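Local atomic coordinates of AT-less polyketide synthase (PDB entry 4TKT), a protein that probably acts as a ketosynthase domain, forming the carbon-carbon bond by which an acyl chain is extended during isomigrastatin assembly. Residues Thr459-Leu464 and Val585-Leu590; Val564-Ala567 and Ala573-Ala576; Ala299-Ala304 and Gly423-Gly428; Arg306-Asp311 and His435-Asp440. All coordinates share one frame; numbering follows the deposited sequence.

Contact 1. Residues Thr459-Leu464 and Val585-Leu590; sequences TVVVVL and VDWARL
The indole of Trp587 lies between the strand valines Val461 and Val463 and its own neighbours in the chain. One face is topped by Val585, whose CG1 stands 3.5 Å above the ring plane, over the centre; Leu590 CD1 lies at the edge, in plane. The two valines meet the far end of the indole obliquely. Val463 CG2 comes to 3.9 Å from Trp587 CZ2 and almost as near to CH2, while Val461 CG1 approaches Trp587 CZ3 at 4.2 Å and also touches Leu590 CD1 at 4.5 Å. With CG anti to its carbonyl carbon (chi1 -65°), Trp587 sends its six-membered ring toward the strand. A turn of 3-10 helix, in which Leu590 N donates to Trp587 O at 3.1 Å, puts Trp587 and Leu590 on the side that looks toward the sheet. Trp579 of helix 573-580 meets the Trp587 ring edge-to-face, and Val460 and Val462 turn to helix 493-502 instead. Alternating apolar residues thus give strand 460-466, an edge strand of a three-stranded antiparallel sheet, a packing surface on either side, in keeping with the alpha/beta linker domain of the RhiE-like family.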
loop_
_atom_site.group_PDB
_atom_site.type_symbol
_atom_site.label_atom_id
_atom_site.label_comp_id
_atom_site.label_asym_id
_atom_site.label_seq_id
_atom_site.Cartn_x
_atom_site.Cartn_y
_atom_site.Cartn_z
ATOM N N THR A 459 -33.847 8.519 2.712
ATOM C CA THR A 459 -33.568 7.140 3.090
ATOM C C THR A 459 -32.663 6.471 2.064
ATOM O O THR A 459 -32.960 6.466 0.871
ATOM C CB THR A 459 -34.862 6.310 3.233
ATOM O OG1 THR A 459 -35.604 6.760 4.372
ATOM C CG2 THR A 459 -34.534 4.837 3.411
ATOM N N VAL A 460 -31.553 5.917 2.538
ATOM C CA VAL A 460 -30.652 5.155 1.689
ATOM C C VAL A 460 -30.680 3.687 2.096
ATOM O O VAL A 460 -31.197 3.336 3.159
ATOM C CB VAL A 460 -29.205 5.683 1.770
ATOM C CG1 VAL A 460 -29.169 7.171 1.478
ATOM C CG2 VAL A 460 -28.605 5.389 3.138
ATOM N N VAL A 461 -30.129 2.827 1.248
ATOM C CA VAL A 461 -30.055 1.409 1.566
ATOM C C VAL A 461 -28.594 0.968 1.693
ATOM O O VAL A 461 -27.841 0.958 0.719
ATOM C CB VAL A 461 -30.798 0.556 0.510
ATOM C CG1 VAL A 461 -30.540 1.081 -0.892
ATOM C CG2 VAL A 461 -30.422 -0.916 0.636
ATOM N N VAL A 462 -28.199 0.630 2.918
ATOM C CA VAL A 462 -26.837 0.205 3.210
ATOM C C VAL A 462 -26.717 -1.304 3.057
ATOM O O VAL A 462 -27.488 -2.061 3.643
ATOM C CB VAL A 462 -26.406 0.621 4.634
ATOM C CG1 VAL A 462 -25.043 0.041 4.978
ATOM C CG2 VAL A 462 -26.390 2.135 4.763
ATOM N N VAL A 463 -25.738 -1.737 2.272
ATOM C CA VAL A 463 -25.603 -3.144 1.915
ATOM C C VAL A 463 -24.248 -3.708 2.358
ATOM O O VAL A 463 -23.238 -3.004 2.349
ATOM C CB VAL A 463 -25.809 -3.326 0.391
ATOM C CG1 VAL A 463 -24.712 -4.175 -0.238
ATOM C CG2 VAL A 463 -27.186 -3.892 0.107
ATOM N N LEU A 464 -24.241 -4.977 2.759
ATOM C CA LEU A 464 -23.041 -5.616 3.286
ATOM C C LEU A 464 -23.048 -7.114 2.990
ATOM O O LEU A 464 -24.054 -7.786 3.207
ATOM C CB LEU A 464 -22.943 -5.380 4.793
ATOM C CG LEU A 464 -21.583 -5.051 5.402
ATOM C CD1 LEU A 464 -20.974 -3.837 4.722
ATOM C CD2 LEU A 464 -21.733 -4.810 6.895
ATOM N N VAL A 585 -28.293 -7.593 -8.290
ATOM C CA VAL A 585 -28.814 -6.242 -8.468
ATOM C C VAL A 585 -27.765 -5.306 -9.059
ATOM O O VAL A 585 -26.648 -5.213 -8.549
ATOM C CB VAL A 585 -29.317 -5.651 -7.132
ATOM C CG1 VAL A 585 -29.641 -4.171 -7.286
ATOM C CG2 VAL A 585 -30.528 -6.421 -6.627
ATOM N N ASP A 586 -28.130 -4.619 -10.137
ATOM C CA ASP A 586 -27.262 -3.609 -10.729
ATOM C C ASP A 586 -27.537 -2.256 -10.080
ATOM O O ASP A 586 -28.353 -1.476 -10.569
ATOM C CB ASP A 586 -27.466 -3.536 -12.243
ATOM C CG ASP A 586 -26.420 -2.683 -12.934
ATOM O OD1 ASP A 586 -25.273 -2.620 -12.442
ATOM O OD2 ASP A 586 -26.744 -2.075 -13.974
ATOM N N TRP A 587 -26.840 -1.988 -8.979
ATOM C CA TRP A 587 -27.121 -0.831 -8.132
ATOM C C TRP A 587 -26.924 0.514 -8.822
ATOM O O TRP A 587 -27.429 1.537 -8.353
ATOM C CB TRP A 587 -26.249 -0.882 -6.878
ATOM C CG TRP A 587 -26.557 -2.039 -5.995
ATOM C CD1 TRP A 587 -25.850 -3.199 -5.887
ATOM C CD2 TRP A 587 -27.660 -2.154 -5.093
ATOM N NE1 TRP A 587 -26.444 -4.031 -4.969
ATOM C CE2 TRP A 587 -27.559 -3.412 -4.468
ATOM C CE3 TRP A 587 -28.725 -1.314 -4.751
ATOM C CZ2 TRP A 587 -28.479 -3.852 -3.520
ATOM C CZ3 TRP A 587 -29.639 -1.752 -3.812
ATOM C CH2 TRP A 587 -29.510 -3.009 -3.207
ATOM N N ALA A 588 -26.188 0.512 -9.928
ATOM C CA ALA A 588 -25.922 1.739 -10.667
ATOM C C ALA A 588 -27.216 2.385 -11.155
ATOM O O ALA A 588 -27.293 3.605 -11.292
ATOM C CB ALA A 588 -24.992 1.459 -11.840
ATOM N N ARG A 589 -28.230 1.560 -11.401
ATOM C CA ARG A 589 -29.507 2.037 -11.926
ATOM C C ARG A 589 -30.198 2.997 -10.962
ATOM O O ARG A 589 -31.017 3.818 -11.374
ATOM C CB ARG A 589 -30.427 0.856 -12.237
ATOM N N LEU A 590 -29.863 2.894 -9.680
ATOM C CA LEU A 590 -30.427 3.778 -8.665
ATOM C C LEU A 590 -29.928 5.209 -8.804
ATOM O O LEU A 590 -30.662 6.164 -8.547
ATOM C CB LEU A 590 -30.097 3.266 -7.262
ATOM C CG LEU A 590 -30.905 2.076 -6.751
ATOM C CD1 LEU A 590 -30.578 1.797 -5.296
ATOM C CD2 LEU A 590 -32.381 2.351 -6.922
#

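Contact 2. Residues Val564-Ala567 and Ala573-Ala576; sequences VRWA and APLA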
loop_
_atom_site.group_PDB
_atom_site.type_symbol
_atom_site.label_atom_id
_atom_site.label_comp_id
_atom_site.label_asym_id
_atom_site.label_seq_id
_atom_site.Cartn_x
_atom_site.Cartn_y
_atom_site.Cartn_z
ATOM N N VAL A 564 -36.308 -1.739 -8.775
ATOM C CA VAL A 564 -35.391 -0.605 -8.845
ATOM C C VAL A 564 -36.172 0.683 -9.112
ATOM O O VAL A 564 -35.826 1.741 -8.588
ATOM C CB VAL A 564 -34.288 -0.813 -9.925
ATOM C CG1 VAL A 564 -34.880 -0.888 -11.325
ATOM C CG2 VAL A 564 -33.241 0.289 -9.844
ATOM N N ARG A 565 -37.234 0.587 -9.905
ATOM C CA ARG A 565 -38.105 1.729 -10.154
ATOM C C ARG A 565 -38.753 2.173 -8.853
ATOM O O ARG A 565 -38.858 3.367 -8.573
ATOM C CB ARG A 565 -39.172 1.381 -11.191
ATOM C CG ARG A 565 -38.722 1.549 -12.634
ATOM C CD ARG A 565 -39.532 0.655 -13.557
ATOM N NE ARG A 565 -40.938 0.600 -13.166
ATOM C CZ ARG A 565 -41.775 -0.366 -13.530
ATOM N NH1 ARG A 565 -41.347 -1.364 -14.291
ATOM N NH2 ARG A 565 -43.039 -0.338 -13.128
ATOM N N TRP A 566 -39.180 1.195 -8.061
ATOM C CA TRP A 566 -39.744 1.455 -6.745
ATOM C C TRP A 566 -38.732 2.163 -5.855
ATOM O O TRP A 566 -39.045 3.166 -5.216
ATOM C CB TRP A 566 -40.192 0.151 -6.085
ATOM C CG TRP A 566 -41.421 -0.451 -6.686
ATOM C CD1 TRP A 566 -42.315 0.158 -7.517
ATOM C CD2 TRP A 566 -41.894 -1.790 -6.500
ATOM N NE1 TRP A 566 -43.316 -0.717 -7.859
ATOM C CE2 TRP A 566 -43.080 -1.920 -7.248
ATOM C CE3 TRP A 566 -41.430 -2.889 -5.773
ATOM C CZ2 TRP A 566 -43.808 -3.107 -7.289
ATOM C CZ3 TRP A 566 -42.153 -4.065 -5.816
ATOM C CH2 TRP A 566 -43.328 -4.165 -6.569
ATOM N N ALA A 567 -37.514 1.630 -5.825
ATOM C CA ALA A 567 -36.450 2.172 -4.989
ATOM C C ALA A 567 -36.095 3.601 -5.386
ATOM O O ALA A 567 -35.766 4.429 -4.537
ATOM C CB ALA A 567 -35.225 1.282 -5.063
ATOM N N ALA A 573 -37.374 -1.049 -0.034
ATOM C CA ALA A 573 -37.473 -2.246 0.800
ATOM C C ALA A 573 -37.617 -3.550 -0.000
ATOM O O ALA A 573 -36.918 -4.518 0.298
ATOM C CB ALA A 573 -38.626 -2.104 1.795
ATOM N N PRO A 574 -38.516 -3.591 -1.009
ATOM C CA PRO A 574 -38.608 -4.860 -1.744
ATOM C C PRO A 574 -37.307 -5.233 -2.444
ATOM O O PRO A 574 -36.970 -6.412 -2.520
ATOM C CB PRO A 574 -39.716 -4.595 -2.768
ATOM C CG PRO A 574 -40.529 -3.511 -2.169
ATOM C CD PRO A 574 -39.549 -2.636 -1.452
ATOM N N LEU A 575 -36.584 -4.235 -2.939
ATOM C CA LEU A 575 -35.305 -4.474 -3.597
ATOM C C LEU A 575 -34.269 -4.989 -2.605
ATOM O O LEU A 575 -33.550 -5.947 -2.885
ATOM C CB LEU A 575 -34.801 -3.197 -4.269
ATOM C CG LEU A 575 -33.473 -3.309 -5.020
ATOM C CD1 LEU A 575 -33.556 -4.378 -6.097
ATOM C CD2 LEU A 575 -33.086 -1.969 -5.627
ATOM N N ALA A 576 -34.208 -4.352 -1.441
ATOM C CA ALA A 576 -33.235 -4.710 -0.417
ATOM C C ALA A 576 -33.455 -6.127 0.095
ATOM O O ALA A 576 -32.504 -6.884 0.286
ATOM C CB ALA A 576 -33.294 -3.720 0.736
#
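Trp566 and Pro574 cross at about a right angle, the indole of one helix set against the pyrrolidine ring of the next. The six-membered part of the indole does the touching: Pro574 CG is 3.8 Å from Trp566 CE3, and Pro574 CB is 3.9 Å from Trp566 CZ3, so two carbons of each ring share the contact. The approach to the indole is oblique. Alongside, Leu575 reaches over with a single branch, its CD2 lying 3.9 Å from Ala567 CB and 4.2 Å from Val564 CA. Leu575 owes that reach to CG standing anti to the backbone N (chi1 -179°), and the small methyl of Ala567 lets the leucine come up to the helix backbone. Residues 564-567 belong to helix 560-568 and residues 573-576 open helix 573-580, two helices joined by a short connection. Leu590 packs against Val564 and Ala567 from the loop beyond. Pro574 suits the first turn of a helix, where the missing amide hydrogen costs no helical bond. With no hydrogen bond between the segments, the pairing rests on shape and on removing Leu575, Ala567 and part of the Trp566 and Pro574 rings from water.

Contact 3. Residues Ala299-Ala304 and Gly423-Gly428; sequences AVIRSA and GLSSFG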
loop_
_atom_site.group_PDB
_atom_site.type_symbol
_atom_site.label_atom_id
_atom_site.label_comp_id
_atom_site.label_asym_id
_atom_site.label_seq_id
_atom_site.Cartn_x
_atom_site.Cartn_y
_atom_site.Cartn_z
ATOM N N ALA A 299 20.640 12.816 -11.595
ATOM C CA ALA A 299 20.122 12.714 -12.952
ATOM C C ALA A 299 18.698 12.167 -12.968
ATOM O O ALA A 299 17.835 12.695 -13.671
ATOM C CB ALA A 299 21.032 11.843 -13.801
ATOM N N VAL A 300 18.451 11.114 -12.193
ATOM C CA VAL A 300 17.137 10.481 -12.193
ATOM C C VAL A 300 16.099 11.412 -11.564
ATOM O O VAL A 300 14.938 11.423 -11.971
ATOM C CB VAL A 300 17.154 9.111 -11.460
ATOM C CG1 VAL A 300 17.306 9.280 -9.955
ATOM C CG2 VAL A 300 15.895 8.322 -11.777
ATOM N N ILE A 301 16.530 12.216 -10.596
ATOM C CA ILE A 301 15.644 13.164 -9.937
ATOM C C ILE A 301 15.269 14.307 -10.881
ATOM O O ILE A 301 14.106 14.706 -10.950
ATOM C CB ILE A 301 16.289 13.721 -8.655
ATOM C CG1 ILE A 301 16.361 12.627 -7.591
ATOM C CG2 ILE A 301 15.499 14.898 -8.122
ATOM C CD1 ILE A 301 17.280 12.953 -6.440
ATOM N N ARG A 302 16.250 14.820 -11.619
ATOM C CA ARG A 302 15.987 15.859 -12.609
ATOM C C ARG A 302 15.116 15.340 -13.748
ATOM O O ARG A 302 14.245 16.054 -14.245
ATOM C CB ARG A 302 17.291 16.416 -13.180
ATOM C CG ARG A 302 18.122 17.239 -12.212
ATOM C CD ARG A 302 19.241 17.957 -12.952
ATOM N NE ARG A 302 20.504 17.913 -12.223
ATOM C CZ ARG A 302 21.500 17.078 -12.503
ATOM N NH1 ARG A 302 21.387 16.217 -13.506
ATOM N NH2 ARG A 302 22.612 17.108 -11.786
ATOM N N SER A 303 15.361 14.102 -14.167
ATOM C CA SER A 303 14.602 13.501 -15.260
ATOM C C SER A 303 13.127 13.394 -14.909
ATOM O O SER A 303 12.259 13.646 -15.747
ATOM C CB SER A 303 15.155 12.120 -15.607
ATOM O OG SER A 303 16.517 12.203 -15.979
ATOM N N ALA A 304 12.849 13.019 -13.665
ATOM C CA ALA A 304 11.475 12.901 -13.195
ATOM C C ALA A 304 10.828 14.277 -13.131
ATOM O O ALA A 304 9.668 14.446 -13.506
ATOM C CB ALA A 304 11.428 12.220 -11.836
ATOM N N GLY A 423 8.291 14.886 -3.586
ATOM C CA GLY A 423 9.207 14.018 -4.303
ATOM C C GLY A 423 9.541 12.775 -3.500
ATOM O O GLY A 423 9.589 12.811 -2.270
ATOM N N LEU A 424 9.777 11.671 -4.198
ATOM C CA LEU A 424 10.009 10.390 -3.542
ATOM C C LEU A 424 11.143 9.628 -4.215
ATOM O O LEU A 424 11.097 9.369 -5.418
ATOM C CB LEU A 424 8.725 9.559 -3.556
ATOM C CG LEU A 424 8.801 8.089 -3.144
ATOM C CD1 LEU A 424 9.165 7.948 -1.676
ATOM C CD2 LEU A 424 7.478 7.402 -3.438
ATOM N N SER A 425 12.158 9.266 -3.436
ATOM C CA SER A 425 13.323 8.566 -3.972
ATOM C C SER A 425 13.458 7.145 -3.431
ATOM O O SER A 425 13.102 6.866 -2.287
ATOM C CB SER A 425 14.602 9.346 -3.666
ATOM O OG SER A 425 14.577 10.630 -4.261
ATOM N N SER A 426 13.981 6.254 -4.264
ATOM C CA SER A 426 14.296 4.897 -3.839
ATOM C C SER A 426 15.485 4.390 -4.641
ATOM O O SER A 426 15.450 4.360 -5.873
ATOM C CB SER A 426 13.089 3.971 -4.009
ATOM O OG SER A 426 13.265 2.765 -3.287
ATOM N N PHE A 427 16.542 4.003 -3.937
ATOM C CA PHE A 427 17.798 3.642 -4.579
ATOM C C PHE A 427 18.191 2.206 -4.256
ATOM O O PHE A 427 18.475 1.874 -3.106
ATOM C CB PHE A 427 18.909 4.602 -4.147
ATOM C CG PHE A 427 18.581 6.053 -4.375
ATOM C CD1 PHE A 427 17.988 6.467 -5.558
ATOM C CD2 PHE A 427 18.859 7.002 -3.403
ATOM C CE1 PHE A 427 17.684 7.804 -5.770
ATOM C CE2 PHE A 427 18.557 8.340 -3.609
ATOM C CZ PHE A 427 17.970 8.741 -4.795
ATOM N N GLY A 428 18.203 1.359 -5.278
ATOM C CA GLY A 428 18.566 -0.033 -5.101
ATOM C C GLY A 428 20.034 -0.193 -4.768
ATOM O O GLY A 428 20.881 0.533 -5.292
#
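Ala299 O, on the helical turn that presents Val300 and Ile301 to strand 421-427, is gripped twice by Ser303. Ser303 OG donates to it at 2.7 Å and Ser303 N at 2.9 Å, arriving from opposite faces of the carbonyl plane; the hydroxyl stands 40° out of that plane, with a C=O...OG angle of 139°. The hydroxyl thus bonds back to its own helix, one turn earlier, while the side chain also rests on Ala279 of strand 273-282. Ile301 touches with its tip alone: CD1 is 4.2 Å from Ser425 OG. CG1 anti to the carbonyl carbon (chi1 -70°), followed by a nearly extended second torsion, carries this methyl to the strand although the CB itself is set off to the side. Ser425 OG is not left to the methyl, since it is hydrogen-bonded to His435 ND1 on the adjacent strand. Helix 294-308 here lies over the mixed sheet of the ketosynthase, a member of the thiolase clan, and also packs on strands 273-282 and 432-439. Farther along, Val300 CG1 comes obliquely to Phe427 CE1 at 4.5 Å, a loose apolar touch at the end of the strand. The Phe427 ring in addition meets that of His321, their planes inclined at about 55°, and its side chain rests against Glu332 of helix 328-340.

Contact 4. Residues Arg306-Asp311 and His435-Asp440; sequences RRAGVD and HVVVED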
loop_
_atom_site.group_PDB
_atom_site.type_symbol
_atom_site.label_atom_id
_atom_site.label_comp_id
_atom_site.label_asym_id
_atom_site.label_seq_id
_atom_site.Cartn_x
_atom_site.Cartn_y
_atom_site.Cartn_z
ATOM N N ARG A 306 11.620 16.940 -14.951
ATOM C CA ARG A 306 11.383 17.420 -16.310
ATOM C C ARG A 306 10.134 16.774 -16.901
ATOM O O ARG A 306 9.316 17.441 -17.527
ATOM C CB ARG A 306 12.595 17.145 -17.203
ATOM N N ARG A 307 9.995 15.471 -16.687
ATOM C CA ARG A 307 8.839 14.732 -17.176
ATOM C C ARG A 307 7.563 15.188 -16.475
ATOM O O ARG A 307 6.475 15.151 -17.052
ATOM C CB ARG A 307 9.052 13.233 -16.978
ATOM C CG ARG A 307 7.928 12.353 -17.496
ATOM C CD ARG A 307 8.486 11.234 -18.357
ATOM N NE ARG A 307 9.649 10.608 -17.734
ATOM C CZ ARG A 307 10.550 9.885 -18.391
ATOM N NH1 ARG A 307 10.426 9.702 -19.699
ATOM N NH2 ARG A 307 11.578 9.353 -17.744
ATOM N N ALA A 308 7.707 15.624 -15.227
ATOM C CA ALA A 308 6.577 16.085 -14.432
ATOM C C ALA A 308 6.187 17.512 -14.796
ATOM O O ALA A 308 5.049 17.928 -14.583
ATOM C CB ALA A 308 6.901 15.990 -12.951
ATOM N N GLY A 309 7.141 18.259 -15.341
ATOM C CA GLY A 309 6.902 19.638 -15.725
ATOM C C GLY A 309 6.706 20.549 -14.528
ATOM O O GLY A 309 5.958 21.523 -14.593
ATOM N N VAL A 310 7.384 20.231 -13.431
ATOM C CA VAL A 310 7.251 21.001 -12.202
ATOM C C VAL A 310 8.411 21.971 -12.016
ATOM O O VAL A 310 9.452 21.841 -12.661
ATOM C CB VAL A 310 7.171 20.079 -10.966
ATOM C CG1 VAL A 310 6.036 19.082 -11.118
ATOM C CG2 VAL A 310 8.488 19.353 -10.762
ATOM N N ASP A 311 8.217 22.947 -11.133
ATOM C CA ASP A 311 9.283 23.851 -10.717
ATOM C C ASP A 311 9.774 23.412 -9.340
ATOM O O ASP A 311 9.094 23.636 -8.340
ATOM C CB ASP A 311 8.788 25.300 -10.684
ATOM C CG ASP A 311 9.917 26.311 -10.532
ATOM O OD1 ASP A 311 11.024 25.932 -10.096
ATOM O OD2 ASP A 311 9.688 27.500 -10.846
ATOM N N HIS A 435 12.914 7.902 -9.000
ATOM C CA HIS A 435 12.312 9.058 -8.353
ATOM C C HIS A 435 10.909 9.285 -8.900
ATOM O O HIS A 435 10.676 9.176 -10.104
ATOM C CB HIS A 435 13.169 10.308 -8.551
ATOM C CG HIS A 435 12.762 11.461 -7.688
ATOM N ND1 HIS A 435 13.219 11.624 -6.398
ATOM C CD2 HIS A 435 11.936 12.507 -7.928
ATOM C CE1 HIS A 435 12.697 12.721 -5.882
ATOM N NE2 HIS A 435 11.913 13.276 -6.789
ATOM N N VAL A 436 9.975 9.588 -8.004
ATOM C CA VAL A 436 8.587 9.805 -8.386
ATOM C C VAL A 436 8.112 11.163 -7.883
ATOM O O VAL A 436 8.405 11.550 -6.752
ATOM C CB VAL A 436 7.675 8.689 -7.834
ATOM C CG1 VAL A 436 6.219 8.991 -8.120
ATOM C CG2 VAL A 436 8.061 7.352 -8.436
ATOM N N VAL A 437 7.392 11.888 -8.735
ATOM C CA VAL A 437 6.893 13.215 -8.395
ATOM C C VAL A 437 5.377 13.215 -8.249
ATOM O O VAL A 437 4.657 12.915 -9.202
ATOM C CB VAL A 437 7.286 14.250 -9.460
ATOM C CG1 VAL A 437 6.775 15.627 -9.071
ATOM C CG2 VAL A 437 8.790 14.263 -9.654
ATOM N N VAL A 438 4.890 13.553 -7.057
ATOM C CA VAL A 438 3.453 13.548 -6.804
ATOM C C VAL A 438 2.934 14.893 -6.294
ATOM O O VAL A 438 3.642 15.643 -5.623
ATOM C CB VAL A 438 3.055 12.449 -5.785
ATOM C CG1 VAL A 438 3.542 11.088 -6.248
ATOM C CG2 VAL A 438 3.602 12.762 -4.406
ATOM N N GLU A 439 1.689 15.190 -6.640
ATOM C CA GLU A 439 0.979 16.338 -6.098
ATOM C C GLU A 439 -0.426 15.901 -5.700
ATOM O O GLU A 439 -0.959 14.946 -6.266
ATOM C CB GLU A 439 0.920 17.478 -7.116
ATOM C CG GLU A 439 0.166 17.125 -8.389
ATOM C CD GLU A 439 -0.029 18.317 -9.308
ATOM O OE1 GLU A 439 0.577 19.379 -9.051
ATOM O OE2 GLU A 439 -0.791 18.189 -10.291
ATOM N N ASP A 440 -1.030 16.581 -4.731
ATOM C CA ASP A 440 -2.402 16.246 -4.367
ATOM C C ASP A 440 -3.373 16.827 -5.390
ATOM O O ASP A 440 -2.967 17.513 -6.329
ATOM C CB ASP A 440 -2.746 16.730 -2.953
ATOM C CG ASP A 440 -2.447 18.197 -2.742
ATOM O OD1 ASP A 440 -2.052 18.881 -3.710
ATOM O OD2 ASP A 440 -2.620 18.668 -1.598
#
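Apolar packing joins the two segments, and Val437 is its hub. Ala308 CB sits over the branch point of the valine, 3.9 Å from Val437 CB and equally near Val437 CG1, with Val437 CG2 slightly farther off. Val310 arrives from the other end of the turn: its CG1 and Val437 CG1 reach toward each other tip to tip at 4.1 Å. One branch therefore serves both partners; it stands anti to the backbone N of Val437 (chi1 -179°), where it lies beneath the end of the helix and the residue just past it.

Backbone conformation supplies the second element. Gly309 leaves the helix with a positive phi of 69°, and this change of direction lets the chain fold back so that Val310, like Ala308, points its CB toward the strand. A weak bond of 3.2 Å from Gly309 N to Arg306 O marks the last turn.

Polar and charged interactions lie around this apolar patch. Val437 is bonded through its backbone to Arg276 and Gly277 of strand 273-282, the Asp440 carboxylate forms a salt bridge with Arg414, and Arg307 NE donates to Thr278 O. Trp305 and Ala304, one turn earlier in helix 294-308, continue the helix packing on Val437.

Between the segments themselves there is no hydrogen bond or charge pair, so the end of helix 294-308 is seated on the ketosynthase sheet by small aliphatic groups, and their fit depends on shape and exclusion of water.

Overall arrangement
Contacts 3 and 4 share helix 294-308 and the neighbouring strands 421-427 and 432-439 of the large mixed sheet; their centres are 10 Å apart, and the strands are also joined by a backbone bond between Leu424 and Val436. Contacts 1 and 2 form a second cluster, with centres 9 Å apart, where Leu590 CD2 lies 3.6 Å from Ala567 CB. Contact 3 is at least 44 Å, centre to centre, from that cluster. Contacts 1, 3 and 4 are buried, whereas contact 2 is at the surface. Apolar groups carry all four: an indole joins aliphatic packing in contacts 1 and 2, contact 3 adds a phenylalanine ring and a serine hydroxyl, and contact 4 is wholly aliphatic.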